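Local coordinates for surface glycoprotein (Trypanosoma brucei, PDB 5KLH) that is of unknown function but, as a procyclic-stage membrane protein with a bilobed ectodomain, may act as a surface sensor, at residues R11-K15 / V47-I53; A17-F21 / S204-P208; F21-E27 / I53-Y57; V62-G66 / Q195-Q199; F85-L91 / Y154-L160. The contacts are given in a common frame with arbitrary orientation. Residue numbers count along the deposited sequence, not the author numbering.

From the N terminus, helix 12-20 enters contact 1, which closes a short loop by packing onto the tip of the hairpin formed by strands 36-47 and 51-63. Contact 2 comes next: the same helix's end meets the turn before helix 208-215, closing a loop that spans most of the chain. Contacts 3, 4 and 5 all nest inside it. Contact 1 crosses both contact 2 and contact 3, sharing Ile53 with the latter, while contacts 2 and 3 share Phe21. Contact 4 pairs strand 51-63 with strand 197-204, and contact 5, nested within it, joins strands 85-100 and 145-164. Contacts 1 to 3 cluster at one region of the curled sheet; contacts 4 and 5 touch each other elsewhere on it.

Contact 1. Residues R11-K15 / V47-I53; sequences RDNFK and VAGLGSI
Arg11 sits in the loop before helix 12-20, with its carbonyl O already receiving Lys15 N at 2.9 Å. The Arg11 side chain (m, t, m) reaches over the facing loop: Arg11 CD lies 4.2 Å from Leu50 CD1, Leu50 CD2 covers one face of the guanidinium, and Arg11 NH1 stands 3.4 Å from Ala48 O. A water donates to Ala48 O (2.6 Å) and weakly accepts from Arg11 NH1 (3.5 Å). That loop is the tip of the beta hairpin of strands 36-47 and 51-63. Leu50 N (2.8 Å) and Gly51 N (2.9 Å) both bond to Val47 O, and Val47 N to Gly51 O (3.0 Å), so Leu50 and Gly51 form a classic beta bulge opposite Val47. Gly49, at phi/psi 90/-15, could not carry a CB, which would hit both the preceding carbonyl and Arg11 NH1. Phe14 (chi1 178°, chi2 66°) points into the hairpin: CD2 is 3.6 Å from Leu50 CD1 at the ring edge, CE2 4.1 Å from Val47 CG2, and CZ 4.3 Å from Ile53 CG2. Ala211 and Leu212 of helix 208-215 also touch this ring. Lys15 CA and Leu50 CA are 8.4 Å apart; Lys15 CD lies 4.0 Å from Leu50 CD2.

Contact 2. Residues A17-F21 / S204-P208; sequences AVSAF and SEGDP
Residues 17-20 are the last helical residues of helix 12-20; Phe21, at phi/psi -68/122, leaves the helix, although its N still reaches Val18 O at 3.3 Å. Opposite runs a type I beta turn from Ser204 to Asp207, closed by Asp207 N to Ser204 O at 3.0 Å. The backbones approach closest at Val18 and Pro208 (CA to CA 5.7 Å) and at Phe21 and Gly206 (6.1 Å). One water bridges them, donating to Ala17 O and to Gly206 O, 2.7 Å each. The Phe21 ring (chi1 t, chi2 55°) turns one face to Pro208, whose CD sits 3.4 Å from the Phe21 ring centroid and 11° off its normal, a CH-pi contact. Ser204 OG is 4.0 Å from Phe21 CE1 at the ring edge, while Val18 CG2 meets Pro208 CB at 4.2 Å. Asp207 OD1 lies 3.3 Å from Phe21 CZ but bonds to Val56 N. Its OD2 pairs with Ser55 OG and receives Phe209 N, making Asp207 the side-chain N-cap of helix 208-215.

Contact 3. Residues F21-E27 / I53-Y57; sequences FDPKPLE and IPSVY
An Asx turn shapes the connection from helix 12-20 to strand 31-33; residues 21-27 of it pack against strand 51-63 of the curled sheet on the side where Pro54 and Val56 point. Asp22 OD1 accepts from Lys24 N at 3.2 Å, an N-H...O angle of 148°. Past it, residues 23-27 keep helical phi/psi, with Glu27 N to Lys24 O at 3.2 Å and a weak bond from Leu26 N to Pro23 O at 2.9 Å. Residues 53-57 are extended, and the Pro23 and Val56 CA atoms, the nearest pair, are 6.5 Å apart. Contact is mostly apolar. Phe21 (chi1 t) reaches along the strand, with CD2 4.4 Å from Pro54 CG, CE2 3.8 Å from Pro54 O, and CZ 4.2 Å from Val56 CG2. The CA-to-CB bond of Ser55 points away, and its OG hydrogen-bonds to Asp207 OD2. Val56 (t) is the hub: its CG2 meets Pro23 CB at 3.7 Å and its CG1 meets Leu26 CB at 3.8 Å. Although Glu27 CB points away, its folded m, m chain returns OE2 to 4.0 Å from Val56 CG1.

Contact 4. Residues V62-G66 / Q195-Q199; sequences VPVSG and QDKVQ
Three main-chain hydrogen bonds set the register. Val62 N donates to Val198 O (2.8 Å, N-H...O 168°) and Val198 N returns to Val62 O (2.9 Å, 168°), a hydrogen-bonded antiparallel pair with CA atoms 5.3 Å apart. Val64 N then donates to Asp196 O (2.9 Å, 175°), so Pro63 and Lys197, CA atoms 4.1 Å apart, form the non-hydrogen-bonded pair between them; proline's lack of an amide hydrogen costs nothing there. A CA-H...O contact adds to these, with Lys197 CA 3.4 Å from Val62 O. The same atoms mark where strand 51-63 ends against the start of strand 197-204, two neighbours in the curled sheet; Val64, at phi/psi -68/-44, breaks from extended geometry. One water bridges beyond, accepting from Ser65 N (2.9 Å) and donating to Asp196 O (2.6 Å). Among apolar contacts, Val62 and Val198, both t, point to the same face of the sheet, where Val198 also touches Leu155 and Leu158 of strand 145-164. Val64 CG2 meets Val198 CG2 at 4.3 Å. On the other face Pro63 CA lies 4.0 Å from Lys197 CB. The charged pair is local to its own segment: Lys197 NZ forms a salt bridge with Asp196 OD1 at 2.8 Å.

Contact 5. Residues F85-L91 / Y154-L160; sequences FTRRSPL and YLSKLYL
At Tyr154 the two strands join: Tyr154 CA is 3.3 Å from Leu91 O, a CA-H...O contact, and Leu155 N hydrogen-bonds to Leu91 O at 2.9 Å (151°), with Leu155 and Leu91 CA atoms 5.1 Å apart. A water donates to both Leu91 O and Leu155 O, 2.8 Å each. Leu155 (chi1 t, chi2 p) turns inward, CB 3.6 Å from Pro90 O and CD2 3.9 Å from Ser89 OG. Ser156 and Lys157 form a classic beta bulge against strand 189-191. Beyond it the strands separate, so side chains bridge the gap. Leu158 (t, p) brings CD1 to 3.7 Å from Ser89 OG and CD2 to 4.2 Å from Arg87 CG. Leu160 (m, t) places CD2 over one face of the Arg87 guanidinium, 3.6 Å from CZ, and CD1 4.3 Å from Phe85 CE2; Arg87's polar end bonds to Gln177 O and to Glu172. Strand axes 8.0 Å apart at their closest, at 130°, fit two strands paired at one end and splaying apart across the interior, filled here by Leu155, Leu158 and Leu160 against Ser89 and Arg87, of a curled, barrel-like sheet, which strand 31-33 closes by pairing with both 36-47 and 72-79.

Contact 1. Residues R11-K15 / V47-I53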
# COMPACT_ATOMS: atom_id res chain seq x y z
N ARG A 11 16.17 -8.66 -10.91
CA ARG A 11 15.49 -7.61 -11.66
C ARG A 11 14.75 -8.16 -12.88
O ARG A 11 14.05 -7.43 -13.58
CB ARG A 11 16.49 -6.53 -12.09
CG ARG A 11 17.18 -5.85 -10.92
CD ARG A 11 18.00 -4.65 -11.37
NE ARG A 11 18.94 -5.01 -12.43
CZ ARG A 11 19.92 -4.21 -12.86
NH1 ARG A 11 20.09 -3.01 -12.33
NH2 ARG A 11 20.73 -4.63 -13.83
N ASP A 12 14.89 -9.45 -13.13
CA ASP A 12 14.33 -10.05 -14.34
C ASP A 12 12.80 -9.97 -14.40
O ASP A 12 12.23 -9.60 -15.43
CB ASP A 12 14.80 -11.50 -14.46
CG ASP A 12 14.25 -12.19 -15.70
OD1 ASP A 12 14.86 -12.04 -16.79
OD2 ASP A 12 13.23 -12.90 -15.59
N ASN A 13 12.14 -10.32 -13.30
CA ASN A 13 10.68 -10.22 -13.22
C ASN A 13 10.21 -8.79 -13.50
O ASN A 13 9.25 -8.58 -14.25
CB ASN A 13 10.18 -10.70 -11.84
CG ASN A 13 8.67 -10.59 -11.69
OD1 ASN A 13 8.13 -9.49 -11.61
ND2 ASN A 13 7.99 -11.73 -11.63
N PHE A 14 10.89 -7.82 -12.90
CA PHE A 14 10.54 -6.43 -13.15
C PHE A 14 10.72 -6.05 -14.62
O PHE A 14 9.84 -5.43 -15.21
CB PHE A 14 11.37 -5.50 -12.27
CG PHE A 14 11.09 -4.06 -12.52
CD1 PHE A 14 9.84 -3.52 -12.22
CD2 PHE A 14 12.05 -3.24 -13.07
CE1 PHE A 14 9.57 -2.19 -12.46
CE2 PHE A 14 11.79 -1.91 -13.32
CZ PHE A 14 10.54 -1.38 -13.01
N LYS A 15 11.86 -6.42 -15.22
CA LYS A 15 12.11 -6.12 -16.63
C LYS A 15 11.05 -6.73 -17.54
O LYS A 15 10.62 -6.11 -18.52
CB LYS A 15 13.51 -6.61 -17.06
CG LYS A 15 14.63 -5.78 -16.47
CD LYS A 15 16.02 -6.43 -16.65
CE LYS A 15 16.36 -6.67 -18.11
NZ LYS A 15 17.73 -7.26 -18.25
N VAL A 47 14.76 3.96 -12.15
CA VAL A 47 15.29 2.77 -11.50
C VAL A 47 16.77 2.60 -11.82
O VAL A 47 17.13 2.46 -12.98
CB VAL A 47 14.52 1.51 -11.94
CG1 VAL A 47 15.00 0.29 -11.18
CG2 VAL A 47 13.03 1.71 -11.73
N ALA A 48 17.60 2.60 -10.79
CA ALA A 48 19.05 2.50 -10.96
C ALA A 48 19.43 1.31 -11.83
O ALA A 48 19.05 0.17 -11.55
CB ALA A 48 19.73 2.41 -9.61
N GLY A 49 20.16 1.59 -12.91
CA GLY A 49 20.62 0.54 -13.79
C GLY A 49 19.65 0.22 -14.91
O GLY A 49 20.04 -0.41 -15.89
N LEU A 50 18.41 0.69 -14.79
CA LEU A 50 17.40 0.38 -15.79
C LEU A 50 16.84 1.64 -16.43
O LEU A 50 16.16 1.55 -17.45
CB LEU A 50 16.27 -0.45 -15.17
CG LEU A 50 16.67 -1.85 -14.66
CD1 LEU A 50 15.47 -2.56 -14.04
CD2 LEU A 50 17.25 -2.68 -15.78
N GLY A 51 17.11 2.79 -15.83
CA GLY A 51 16.76 4.07 -16.43
C GLY A 51 15.35 4.54 -16.14
O GLY A 51 14.75 4.16 -15.13
N SER A 52 14.81 5.37 -17.03
CA SER A 52 13.47 5.92 -16.87
C SER A 52 12.41 4.95 -17.39
O SER A 52 12.50 4.48 -18.53
CB SER A 52 13.36 7.27 -17.57
OG SER A 52 14.11 8.25 -16.88
N ILE A 53 11.40 4.67 -16.56
CA ILE A 53 10.40 3.64 -16.82
C ILE A 53 9.01 4.26 -16.82
O ILE A 53 8.66 4.94 -15.87
CB ILE A 53 10.44 2.53 -15.74
CG1 ILE A 53 11.87 2.02 -15.50
CG2 ILE A 53 9.47 1.40 -16.07
CD1 ILE A 53 12.47 1.31 -16.67
O HOH W 1 18.59 -1.51 -9.58

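Contact 2. Residues A17-F21 / S204-P208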
# COMPACT_ATOMS: atom_id res chain seq x y z
N ALA A 17 7.96 -7.30 -16.78
CA ALA A 17 6.74 -6.51 -16.59
C ALA A 17 6.81 -5.22 -17.40
O ALA A 17 5.83 -4.80 -18.02
CB ALA A 17 6.52 -6.21 -15.11
N VAL A 18 7.98 -4.59 -17.40
CA VAL A 18 8.17 -3.35 -18.14
C VAL A 18 7.98 -3.60 -19.64
O VAL A 18 7.31 -2.84 -20.33
CB VAL A 18 9.57 -2.77 -17.86
CG1 VAL A 18 9.87 -1.61 -18.79
CG2 VAL A 18 9.65 -2.32 -16.41
N SER A 19 8.56 -4.69 -20.13
CA SER A 19 8.44 -5.06 -21.54
C SER A 19 7.01 -5.36 -21.95
O SER A 19 6.61 -5.05 -23.08
CB SER A 19 9.32 -6.27 -21.84
OG SER A 19 10.67 -5.96 -21.57
N ALA A 20 6.26 -5.98 -21.05
CA ALA A 20 4.87 -6.35 -21.32
C ALA A 20 3.88 -5.20 -21.17
O ALA A 20 2.74 -5.31 -21.63
CB ALA A 20 4.47 -7.49 -20.41
N PHE A 21 4.30 -4.10 -20.54
CA PHE A 21 3.40 -2.99 -20.24
C PHE A 21 2.95 -2.27 -21.50
O PHE A 21 3.78 -1.77 -22.27
CB PHE A 21 4.08 -2.01 -19.27
CG PHE A 21 3.24 -0.81 -18.88
CD1 PHE A 21 1.97 -0.97 -18.33
CD2 PHE A 21 3.76 0.47 -19.01
CE1 PHE A 21 1.23 0.14 -17.94
CE2 PHE A 21 3.02 1.58 -18.62
CZ PHE A 21 1.75 1.42 -18.10
N SER A 204 -3.31 0.30 -13.56
CA SER A 204 -3.58 -1.04 -14.06
C SER A 204 -2.62 -2.02 -13.37
O SER A 204 -1.53 -1.63 -12.96
CB SER A 204 -3.45 -1.12 -15.59
OG SER A 204 -2.11 -0.97 -16.02
N GLU A 205 -3.06 -3.27 -13.22
CA GLU A 205 -2.26 -4.30 -12.56
C GLU A 205 -0.86 -4.44 -13.12
O GLU A 205 0.07 -4.71 -12.37
CB GLU A 205 -2.95 -5.67 -12.66
CG GLU A 205 -4.03 -5.91 -11.66
CD GLU A 205 -4.48 -7.37 -11.64
OE1 GLU A 205 -4.36 -8.07 -12.68
OE2 GLU A 205 -4.98 -7.79 -10.59
N GLY A 206 -0.72 -4.33 -14.43
CA GLY A 206 0.59 -4.53 -15.03
C GLY A 206 1.49 -3.30 -15.04
O GLY A 206 2.55 -3.31 -15.67
N ASP A 207 1.09 -2.23 -14.34
CA ASP A 207 1.92 -1.02 -14.34
C ASP A 207 3.28 -1.26 -13.72
O ASP A 207 3.40 -1.96 -12.73
CB ASP A 207 1.23 0.12 -13.60
CG ASP A 207 1.82 1.46 -13.94
OD1 ASP A 207 1.33 2.06 -14.92
OD2 ASP A 207 2.77 1.90 -13.24
N PRO A 208 4.33 -0.65 -14.30
CA PRO A 208 5.66 -0.83 -13.70
C PRO A 208 5.76 -0.28 -12.28
O PRO A 208 6.62 -0.71 -11.51
CB PRO A 208 6.56 -0.04 -14.66
CG PRO A 208 5.88 -0.20 -15.99
CD PRO A 208 4.41 -0.04 -15.64
O HOH W 2 3.28 -5.24 -17.35

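Contact 3. Residues F21-E27 / I53-Y57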
# COMPACT_ATOMS: atom_id res chain seq x y z
N PHE A 21 4.30 -4.10 -20.54
CA PHE A 21 3.40 -2.99 -20.24
C PHE A 21 2.95 -2.27 -21.50
O PHE A 21 3.78 -1.77 -22.27
CB PHE A 21 4.08 -2.01 -19.27
CG PHE A 21 3.24 -0.81 -18.88
CD1 PHE A 21 1.97 -0.97 -18.33
CD2 PHE A 21 3.76 0.47 -19.01
CE1 PHE A 21 1.23 0.14 -17.94
CE2 PHE A 21 3.02 1.58 -18.62
CZ PHE A 21 1.75 1.42 -18.10
N ASP A 22 1.64 -2.22 -21.71
CA ASP A 22 1.02 -1.50 -22.82
C ASP A 22 0.12 -0.40 -22.27
O ASP A 22 -0.99 -0.66 -21.83
CB ASP A 22 0.23 -2.48 -23.70
CG ASP A 22 -0.51 -1.80 -24.84
OD1 ASP A 22 -0.21 -0.64 -25.18
OD2 ASP A 22 -1.40 -2.47 -25.43
N PRO A 23 0.62 0.85 -22.28
CA PRO A 23 -0.13 1.97 -21.72
C PRO A 23 -1.18 2.55 -22.66
O PRO A 23 -1.97 3.39 -22.24
CB PRO A 23 0.98 3.01 -21.45
CG PRO A 23 1.97 2.74 -22.53
CD PRO A 23 1.98 1.24 -22.68
N LYS A 24 -1.17 2.11 -23.91
CA LYS A 24 -2.09 2.67 -24.91
C LYS A 24 -3.57 2.62 -24.50
O LYS A 24 -4.28 3.62 -24.65
CB LYS A 24 -1.86 1.96 -26.25
CG LYS A 24 -0.44 2.22 -26.74
CD LYS A 24 -0.14 1.68 -28.13
CE LYS A 24 0.73 2.66 -28.92
NZ LYS A 24 1.83 3.22 -28.08
N PRO A 25 -4.04 1.48 -23.97
CA PRO A 25 -5.44 1.50 -23.54
C PRO A 25 -5.70 2.50 -22.41
O PRO A 25 -6.81 3.02 -22.29
CB PRO A 25 -5.70 0.06 -23.06
CG PRO A 25 -4.59 -0.75 -23.65
CD PRO A 25 -3.42 0.16 -23.77
N LEU A 26 -4.69 2.77 -21.60
CA LEU A 26 -4.89 3.63 -20.43
C LEU A 26 -5.11 5.10 -20.80
O LEU A 26 -5.60 5.88 -19.98
CB LEU A 26 -3.69 3.51 -19.49
CG LEU A 26 -3.32 2.05 -19.23
CD1 LEU A 26 -2.15 1.97 -18.26
CD2 LEU A 26 -4.52 1.28 -18.70
N GLU A 27 -4.79 5.47 -22.04
CA GLU A 27 -5.04 6.82 -22.52
C GLU A 27 -6.53 7.12 -22.54
O GLU A 27 -6.95 8.29 -22.46
CB GLU A 27 -4.45 7.03 -23.92
CG GLU A 27 -2.96 6.73 -24.00
CD GLU A 27 -2.18 7.22 -22.78
OE1 GLU A 27 -2.21 8.43 -22.48
OE2 GLU A 27 -1.52 6.37 -22.12
N ILE A 53 11.40 4.67 -16.56
CA ILE A 53 10.40 3.64 -16.82
C ILE A 53 9.01 4.26 -16.82
O ILE A 53 8.66 4.94 -15.87
CB ILE A 53 10.44 2.53 -15.74
CG1 ILE A 53 11.87 2.02 -15.50
CG2 ILE A 53 9.47 1.40 -16.07
CD1 ILE A 53 12.47 1.31 -16.67
N PRO A 54 8.23 4.04 -17.89
CA PRO A 54 6.90 4.65 -17.96
C PRO A 54 5.92 4.05 -16.96
O PRO A 54 6.00 2.87 -16.62
CB PRO A 54 6.44 4.37 -19.39
CG PRO A 54 7.18 3.15 -19.78
CD PRO A 54 8.52 3.22 -19.08
N SER A 55 4.98 4.88 -16.52
CA SER A 55 3.94 4.46 -15.59
C SER A 55 2.77 5.37 -15.90
O SER A 55 2.96 6.56 -16.15
CB SER A 55 4.40 4.59 -14.13
OG SER A 55 3.32 4.43 -13.21
N VAL A 56 1.56 4.81 -15.92
CA VAL A 56 0.40 5.58 -16.33
C VAL A 56 -0.75 5.31 -15.37
O VAL A 56 -1.05 4.16 -15.08
CB VAL A 56 -0.04 5.23 -17.77
CG1 VAL A 56 -1.27 6.04 -18.14
CG2 VAL A 56 1.08 5.50 -18.75
N TYR A 57 -1.36 6.37 -14.85
CA TYR A 57 -2.52 6.21 -13.98
C TYR A 57 -3.54 7.29 -14.29
O TYR A 57 -3.23 8.27 -14.97
CB TYR A 57 -2.10 6.25 -12.50
CG TYR A 57 -1.37 7.51 -12.09
CD1 TYR A 57 0.01 7.61 -12.22
CD2 TYR A 57 -2.05 8.59 -11.55
CE1 TYR A 57 0.69 8.76 -11.85
CE2 TYR A 57 -1.39 9.74 -11.17
CZ TYR A 57 -0.02 9.81 -11.32
OH TYR A 57 0.64 10.95 -10.94

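Contact 4. Residues V62-G66 / Q195-Q199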
# COMPACT_ATOMS: atom_id res chain seq x y z
N VAL A 62 -10.30 14.24 -4.58
CA VAL A 62 -11.67 14.19 -4.10
C VAL A 62 -11.78 14.92 -2.77
O VAL A 62 -11.07 14.59 -1.83
CB VAL A 62 -12.15 12.73 -3.93
CG1 VAL A 62 -13.56 12.71 -3.42
CG2 VAL A 62 -12.06 12.00 -5.27
N PRO A 63 -12.66 15.92 -2.69
CA PRO A 63 -12.79 16.58 -1.39
C PRO A 63 -13.40 15.64 -0.36
O PRO A 63 -14.24 14.82 -0.71
CB PRO A 63 -13.72 17.76 -1.68
CG PRO A 63 -14.52 17.31 -2.89
CD PRO A 63 -13.57 16.48 -3.71
N VAL A 64 -12.98 15.74 0.90
CA VAL A 64 -13.59 14.91 1.93
C VAL A 64 -15.05 15.33 2.15
O VAL A 64 -15.96 14.50 2.23
CB VAL A 64 -12.78 14.99 3.23
CG1 VAL A 64 -13.57 14.45 4.41
CG2 VAL A 64 -11.49 14.21 3.07
N SER A 65 -15.27 16.64 2.21
CA SER A 65 -16.63 17.18 2.38
C SER A 65 -17.55 16.77 1.23
O SER A 65 -17.25 17.00 0.05
CB SER A 65 -16.58 18.71 2.49
OG SER A 65 -17.86 19.21 2.84
N GLY A 66 -18.66 16.13 1.59
CA GLY A 66 -19.62 15.68 0.60
C GLY A 66 -19.37 14.28 0.08
O GLY A 66 -20.16 13.75 -0.69
N GLN A 195 -6.98 15.49 6.79
CA GLN A 195 -6.91 16.04 5.44
C GLN A 195 -8.27 16.56 4.98
O GLN A 195 -9.30 15.99 5.36
CB GLN A 195 -6.40 14.97 4.46
CG GLN A 195 -5.05 14.37 4.83
CD GLN A 195 -3.93 15.38 4.76
OE1 GLN A 195 -3.57 15.87 3.68
NE2 GLN A 195 -3.36 15.71 5.91
N ASP A 196 -8.31 17.61 4.15
CA ASP A 196 -9.61 18.07 3.65
C ASP A 196 -9.88 17.52 2.25
O ASP A 196 -10.97 17.69 1.70
CB ASP A 196 -9.71 19.60 3.66
CG ASP A 196 -8.65 20.28 2.81
OD1 ASP A 196 -7.88 19.57 2.12
OD2 ASP A 196 -8.59 21.53 2.82
N LYS A 197 -8.89 16.84 1.68
CA LYS A 197 -9.07 16.19 0.39
C LYS A 197 -8.12 15.02 0.23
O LYS A 197 -7.09 14.95 0.91
CB LYS A 197 -8.87 17.20 -0.74
CG LYS A 197 -7.55 17.97 -0.66
CD LYS A 197 -7.55 19.15 -1.64
CE LYS A 197 -6.39 20.10 -1.39
NZ LYS A 197 -6.49 20.71 -0.04
N VAL A 198 -8.48 14.09 -0.65
CA VAL A 198 -7.70 12.88 -0.89
C VAL A 198 -7.40 12.72 -2.37
O VAL A 198 -8.33 12.76 -3.18
CB VAL A 198 -8.45 11.62 -0.37
CG1 VAL A 198 -7.74 10.36 -0.81
CG2 VAL A 198 -8.56 11.67 1.15
N GLN A 199 -6.13 12.54 -2.72
CA GLN A 199 -5.77 12.22 -4.10
C GLN A 199 -6.02 10.75 -4.38
O GLN A 199 -5.48 9.89 -3.68
CB GLN A 199 -4.30 12.56 -4.37
CG GLN A 199 -3.97 14.04 -4.29
CD GLN A 199 -2.52 14.35 -4.63
OE1 GLN A 199 -1.80 14.95 -3.83
NE2 GLN A 199 -2.10 13.94 -5.83
O HOH W 3 -13.31 18.73 2.35

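Contact 5. Residues F85-L91 / Y154-L160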
# COMPACT_ATOMS: atom_id res chain seq x y z
N PHE A 85 -16.87 0.72 -9.81
CA PHE A 85 -16.81 0.16 -8.48
C PHE A 85 -16.62 1.26 -7.47
O PHE A 85 -16.20 2.38 -7.82
CB PHE A 85 -15.70 -0.91 -8.36
CG PHE A 85 -14.30 -0.38 -8.46
CD1 PHE A 85 -13.71 -0.18 -9.70
CD2 PHE A 85 -13.55 -0.13 -7.33
CE1 PHE A 85 -12.40 0.28 -9.81
CE2 PHE A 85 -12.24 0.33 -7.43
CZ PHE A 85 -11.67 0.54 -8.66
N THR A 86 -16.95 0.95 -6.22
CA THR A 86 -16.75 1.88 -5.11
C THR A 86 -15.69 1.36 -4.16
O THR A 86 -15.65 0.17 -3.84
CB THR A 86 -18.07 2.10 -4.33
OG1 THR A 86 -19.04 2.69 -5.20
CG2 THR A 86 -17.85 3.04 -3.14
N ARG A 87 -14.82 2.25 -3.71
CA ARG A 87 -13.97 1.96 -2.57
C ARG A 87 -14.33 2.89 -1.44
O ARG A 87 -14.35 4.12 -1.62
CB ARG A 87 -12.49 2.10 -2.90
CG ARG A 87 -11.59 1.98 -1.67
CD ARG A 87 -11.48 0.53 -1.20
NE ARG A 87 -10.81 -0.28 -2.21
CZ ARG A 87 -9.49 -0.46 -2.26
NH1 ARG A 87 -8.69 0.09 -1.35
NH2 ARG A 87 -8.97 -1.20 -3.23
N ARG A 88 -14.64 2.30 -0.29
CA ARG A 88 -14.68 3.02 0.98
C ARG A 88 -13.38 2.80 1.72
O ARG A 88 -12.93 1.67 1.85
CB ARG A 88 -15.87 2.55 1.82
CG ARG A 88 -17.18 3.17 1.40
CD ARG A 88 -18.35 2.56 2.16
NE ARG A 88 -19.54 3.39 2.01
CZ ARG A 88 -20.28 3.42 0.91
NH1 ARG A 88 -19.96 2.66 -0.12
NH2 ARG A 88 -21.36 4.19 0.85
N SER A 89 -12.77 3.88 2.21
CA SER A 89 -11.49 3.78 2.90
C SER A 89 -11.58 4.69 4.10
O SER A 89 -12.13 5.79 3.98
CB SER A 89 -10.33 4.18 1.99
OG SER A 89 -9.07 3.80 2.54
N PRO A 90 -11.05 4.27 5.26
CA PRO A 90 -11.20 5.11 6.45
C PRO A 90 -10.41 6.42 6.33
O PRO A 90 -9.24 6.38 5.95
CB PRO A 90 -10.65 4.24 7.58
CG PRO A 90 -9.77 3.25 6.91
CD PRO A 90 -10.37 3.00 5.56
N LEU A 91 -11.05 7.54 6.66
CA LEU A 91 -10.37 8.84 6.69
C LEU A 91 -9.25 8.87 7.70
O LEU A 91 -8.23 9.55 7.51
CB LEU A 91 -11.36 9.95 7.00
CG LEU A 91 -12.40 10.17 5.91
CD1 LEU A 91 -13.53 11.03 6.45
CD2 LEU A 91 -11.76 10.83 4.71
N TYR A 154 -3.91 9.59 8.79
CA TYR A 154 -5.05 10.09 8.04
C TYR A 154 -4.84 9.93 6.55
O TYR A 154 -3.79 10.32 6.02
CB TYR A 154 -5.32 11.55 8.38
CG TYR A 154 -5.60 11.77 9.85
CD1 TYR A 154 -4.57 11.93 10.75
CD2 TYR A 154 -6.91 11.79 10.33
CE1 TYR A 154 -4.82 12.13 12.09
CE2 TYR A 154 -7.17 11.98 11.68
CZ TYR A 154 -6.13 12.14 12.55
OH TYR A 154 -6.39 12.34 13.89
N LEU A 155 -5.83 9.37 5.88
CA LEU A 155 -5.75 9.13 4.44
C LEU A 155 -5.50 10.41 3.64
O LEU A 155 -6.21 11.41 3.81
CB LEU A 155 -7.05 8.49 3.96
CG LEU A 155 -7.07 8.08 2.49
CD1 LEU A 155 -6.07 6.96 2.23
CD2 LEU A 155 -8.48 7.64 2.15
N SER A 156 -4.51 10.34 2.76
CA SER A 156 -4.12 11.48 1.93
C SER A 156 -4.09 11.09 0.45
O SER A 156 -4.42 11.90 -0.41
CB SER A 156 -2.76 12.00 2.36
OG SER A 156 -2.36 13.07 1.53
N LYS A 157 -3.64 9.87 0.19
CA LYS A 157 -3.51 9.37 -1.18
C LYS A 157 -4.06 7.95 -1.20
O LYS A 157 -3.57 7.10 -0.47
CB LYS A 157 -2.05 9.42 -1.64
CG LYS A 157 -1.87 9.22 -3.14
CD LYS A 157 -0.46 9.61 -3.60
CE LYS A 157 -0.07 11.01 -3.14
NZ LYS A 157 1.31 11.38 -3.56
N LEU A 158 -5.08 7.71 -2.02
CA LEU A 158 -5.70 6.41 -2.11
C LEU A 158 -5.31 5.79 -3.44
O LEU A 158 -5.53 6.40 -4.48
CB LEU A 158 -7.22 6.54 -2.00
CG LEU A 158 -8.02 5.24 -2.14
CD1 LEU A 158 -7.84 4.40 -0.90
CD2 LEU A 158 -9.48 5.55 -2.38
N TYR A 159 -4.68 4.62 -3.40
CA TYR A 159 -4.24 3.92 -4.62
C TYR A 159 -5.17 2.77 -4.96
O TYR A 159 -5.36 1.88 -4.13
CB TYR A 159 -2.83 3.36 -4.45
CG TYR A 159 -1.76 4.37 -4.11
CD1 TYR A 159 -1.64 4.88 -2.82
CD2 TYR A 159 -0.86 4.78 -5.07
CE1 TYR A 159 -0.65 5.80 -2.51
CE2 TYR A 159 0.14 5.69 -4.77
CZ TYR A 159 0.24 6.19 -3.48
OH TYR A 159 1.23 7.08 -3.17
N LEU A 160 -5.72 2.76 -6.17
CA LEU A 160 -6.64 1.71 -6.57
C LEU A 160 -6.07 0.99 -7.78
O LEU A 160 -5.27 1.58 -8.51
CB LEU A 160 -8.02 2.30 -6.90
CG LEU A 160 -8.66 3.12 -5.79
CD1 LEU A 160 -9.96 3.79 -6.25
CD2 LEU A 160 -8.95 2.23 -4.60
O HOH W 4 -8.22 11.64 5.72